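Long-range contact in 2-oxo-1,2-dihydroquinoline 8-monooxygenase, oxygenase component (Pseudomonas putida, PDB 1Z03), which probably hydroxylates quinolin-2(1H)-one at carbon 8, as the Rieske-type oxygenase component that carries a [2Fe-2S] cluster and a mononuclear iron: residues Q264-D269 with R290-S295. Numbering follows the deposited sequence.
With OCH (quinolin-2(1H)-one), chain I.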
loop_
_atom_site.group_PDB
_atom_site.type_symbol
_atom_site.label_atom_id
_atom_site.label_comp_id
_atom_site.label_asym_id
_atom_site.label_seq_id
_atom_site.Cartn_x
_atom_site.Cartn_y
_atom_site.Cartn_z
ATOM N N GLN A 264 -11.173 -4.812 38.703
ATOM C CA GLN A 264 -9.959 -4.420 39.399
ATOM C C GLN A 264 -10.350 -3.651 40.662
ATOM O O GLN A 264 -11.136 -2.703 40.600
ATOM C CB GLN A 264 -9.085 -3.572 38.471
ATOM C CG GLN A 264 -8.851 -4.242 37.123
ATOM C CD GLN A 264 -7.641 -3.709 36.390
ATOM O OE1 GLN A 264 -7.611 -2.553 35.964
ATOM N NE2 GLN A 264 -6.630 -4.554 36.235
ATOM N N TRP A 265 -9.814 -4.079 41.804
ATOM C CA TRP A 265 -10.137 -3.451 43.083
ATOM C C TRP A 265 -9.392 -2.143 43.315
ATOM O O TRP A 265 -8.633 -2.012 44.276
ATOM C CB TRP A 265 -9.852 -4.413 44.248
ATOM C CG TRP A 265 -10.673 -5.668 44.225
ATOM C CD1 TRP A 265 -10.215 -6.938 44.031
ATOM C CD2 TRP A 265 -12.096 -5.778 44.402
ATOM N NE1 TRP A 265 -11.260 -7.835 44.074
ATOM C CE2 TRP A 265 -12.425 -7.151 44.299
ATOM C CE3 TRP A 265 -13.123 -4.851 44.636
ATOM C CZ2 TRP A 265 -13.736 -7.621 44.423
ATOM C CZ3 TRP A 265 -14.433 -5.318 44.761
ATOM C CH2 TRP A 265 -14.724 -6.693 44.653
ATOM N N LEU A 266 -9.615 -1.174 42.436
ATOM C CA LEU A 266 -8.964 0.119 42.571
ATOM C C LEU A 266 -9.497 0.828 43.816
ATOM O O LEU A 266 -10.652 0.635 44.217
ATOM C CB LEU A 266 -9.216 0.979 41.324
ATOM C CG LEU A 266 -8.841 0.343 39.982
ATOM C CD1 LEU A 266 -8.788 1.419 38.901
ATOM C CD2 LEU A 266 -7.496 -0.351 40.106
ATOM N N PHE A 267 -8.645 1.642 44.425
ATOM C CA PHE A 267 -9.006 2.391 45.619
ATOM C C PHE A 267 -9.335 1.524 46.832
ATOM O O PHE A 267 -10.320 1.753 47.537
ATOM C CB PHE A 267 -10.145 3.374 45.307
ATOM C CG PHE A 267 -9.736 4.465 44.356
ATOM C CD1 PHE A 267 -9.694 4.233 42.984
ATOM C CD2 PHE A 267 -9.293 5.693 44.840
ATOM C CE1 PHE A 267 -9.208 5.202 42.105
ATOM C CE2 PHE A 267 -8.808 6.669 43.978
ATOM C CZ PHE A 267 -8.762 6.424 42.604
ATOM N N THR A 268 -8.494 0.511 47.029
ATOM C CA THR A 268 -8.534 -0.414 48.167
ATOM C C THR A 268 -7.035 -0.678 48.328
ATOM O O THR A 268 -6.247 -0.221 47.493
ATOM C CB THR A 268 -9.252 -1.752 47.867
ATOM O OG1 THR A 268 -8.464 -2.531 46.963
ATOM C CG2 THR A 268 -10.625 -1.508 47.273
ATOM N N ASP A 269 -6.610 -1.392 49.365
ATOM C CA ASP A 269 -5.173 -1.617 49.506
ATOM C C ASP A 269 -4.590 -2.575 48.483
ATOM O O ASP A 269 -3.373 -2.725 48.407
ATOM C CB ASP A 269 -4.792 -2.096 50.915
ATOM C CG ASP A 269 -5.983 -2.483 51.753
ATOM O OD1 ASP A 269 -6.965 -1.710 51.786
ATOM O OD2 ASP A 269 -5.924 -3.553 52.401
ATOM N N ARG A 290 -9.962 12.023 42.865
ATOM C CA ARG A 290 -10.576 11.471 41.660
ATOM C C ARG A 290 -10.684 9.952 41.829
ATOM O O ARG A 290 -9.717 9.223 41.606
ATOM C CB ARG A 290 -9.712 11.803 40.441
ATOM C CG ARG A 290 -10.338 11.475 39.093
ATOM C CD ARG A 290 -11.424 12.463 38.720
ATOM N NE ARG A 290 -12.689 12.232 39.407
ATOM C CZ ARG A 290 -13.473 11.178 39.199
ATOM N NH1 ARG A 290 -14.615 11.051 39.865
ATOM N NH2 ARG A 290 -13.115 10.246 38.329
ATOM N N HIS A 291 -11.864 9.488 42.233
ATOM C CA HIS A 291 -12.111 8.063 42.450
ATOM C C HIS A 291 -12.790 7.428 41.249
ATOM O O HIS A 291 -13.772 7.952 40.730
ATOM C CB HIS A 291 -12.998 7.862 43.679
ATOM C CG HIS A 291 -12.500 8.570 44.897
ATOM N ND1 HIS A 291 -11.362 8.181 45.570
ATOM C CD2 HIS A 291 -12.957 9.673 45.533
ATOM C CE1 HIS A 291 -11.138 9.016 46.568
ATOM N NE2 HIS A 291 -12.091 9.931 46.568
ATOM N N TYR A 292 -12.275 6.280 40.827
ATOM C CA TYR A 292 -12.829 5.570 39.681
ATOM C C TYR A 292 -12.383 4.113 39.747
ATOM O O TYR A 292 -11.505 3.758 40.534
ATOM C CB TYR A 292 -12.324 6.214 38.390
ATOM C CG TYR A 292 -10.824 6.111 38.240
ATOM C CD1 TYR A 292 -10.232 4.969 37.694
ATOM C CD2 TYR A 292 -9.987 7.127 38.701
ATOM C CE1 TYR A 292 -8.853 4.842 37.612
ATOM C CE2 TYR A 292 -8.600 7.006 38.623
ATOM C CZ TYR A 292 -8.045 5.859 38.077
ATOM O OH TYR A 292 -6.680 5.731 38.011
ATOM N N ARG A 293 -12.981 3.275 38.911
ATOM C CA ARG A 293 -12.638 1.862 38.885
ATOM C C ARG A 293 -12.837 1.266 37.497
ATOM O O ARG A 293 -13.861 1.487 36.853
ATOM C CB ARG A 293 -13.482 1.094 39.898
ATOM C CG ARG A 293 -13.136 -0.376 39.980
ATOM C CD ARG A 293 -13.778 -1.013 41.191
ATOM N NE ARG A 293 -15.234 -0.983 41.144
ATOM C CZ ARG A 293 -16.015 -1.394 42.142
ATOM N NH1 ARG A 293 -17.333 -1.345 42.022
ATOM N NH2 ARG A 293 -15.472 -1.841 43.268
ATOM N N THR A 294 -11.857 0.495 37.046
ATOM C CA THR A 294 -11.937 -0.121 35.731
ATOM C C THR A 294 -12.159 -1.632 35.763
ATOM O O THR A 294 -11.674 -2.341 36.651
ATOM C CB THR A 294 -10.665 0.168 34.902
ATOM O OG1 THR A 294 -9.510 -0.237 35.644
ATOM C CG2 THR A 294 -10.552 1.648 34.589
ATOM N N SER A 295 -12.899 -2.108 34.768
ATOM C CA SER A 295 -13.206 -3.522 34.614
ATOM C C SER A 295 -13.329 -3.771 33.114
ATOM O O SER A 295 -13.577 -2.836 32.351
ATOM C CB SER A 295 -14.534 -3.859 35.299
ATOM O OG SER A 295 -15.618 -3.158 34.705
HETATM O O1 OCH I . -7.026 3.292 34.043
HETATM N N2 OCH I . -8.548 3.954 32.413
HETATM C C3 OCH I . -9.417 4.910 31.831
HETATM C C4 OCH I . -10.166 4.606 30.634
HETATM C C5 OCH I . -10.999 5.594 30.108
HETATM C C6 OCH I . -11.106 6.875 30.735
HETATM C C7 OCH I . -10.387 7.170 31.891
HETATM C C8 OCH I . -9.533 6.221 32.465
HETATM C C9 OCH I . -8.746 6.510 33.702
HETATM C C10 OCH I . -7.929 5.591 34.239
HETATM C C1 OCH I . -7.757 4.184 33.613
HETATM O O HOH W 1 -12.778 -1.390 44.386
#
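F267 pushes its ring edge against one face of Y292 (planes 75° apart) among backbone carbonyls: its CE1 lies 3.1 Å from Y292 O, which, like T294 N, is buried without a hydrogen-bond partner. H291 CA lies over one face of F267, a CH-pi contact 4.0 Å from the centroid, and F267 CD2 sits at the imidazole edge, in its plane, 3.3 Å from H291 ND1. L266 adds its CD1 methyl, 3.7 Å from Y292 CE1. Over the opposite Y292 face, near the rim, is C9 of quinolin-2(1H)-one; the nearest approach is C10 to Y292 CE1, 3.6 Å. Toward strand 293-297 the pairing becomes antiparallel and polar: Q264 N donates to T294 O (3.3 Å), and Q264 OE1 lies 3.0 Å from T294 OG1, while Q264 NE2 bonds S393. R293 starts extended (chi1 -177°), then bends at chi3, bringing its guanidinium beside W265; NE forms a salt bridge with E305, and NH1 and NH2 bond the carbonyls of F180 and P181. One water joins R293 NH2 to L266 O. T294 CG2 touches the ligand, 3.8 Å from N2. F267 and L266 thus back Y292 and Q264 backs T294, consistent with an apolar lining on this side of the substrate pocket; the ligand also hydrogen-bonds G216 O.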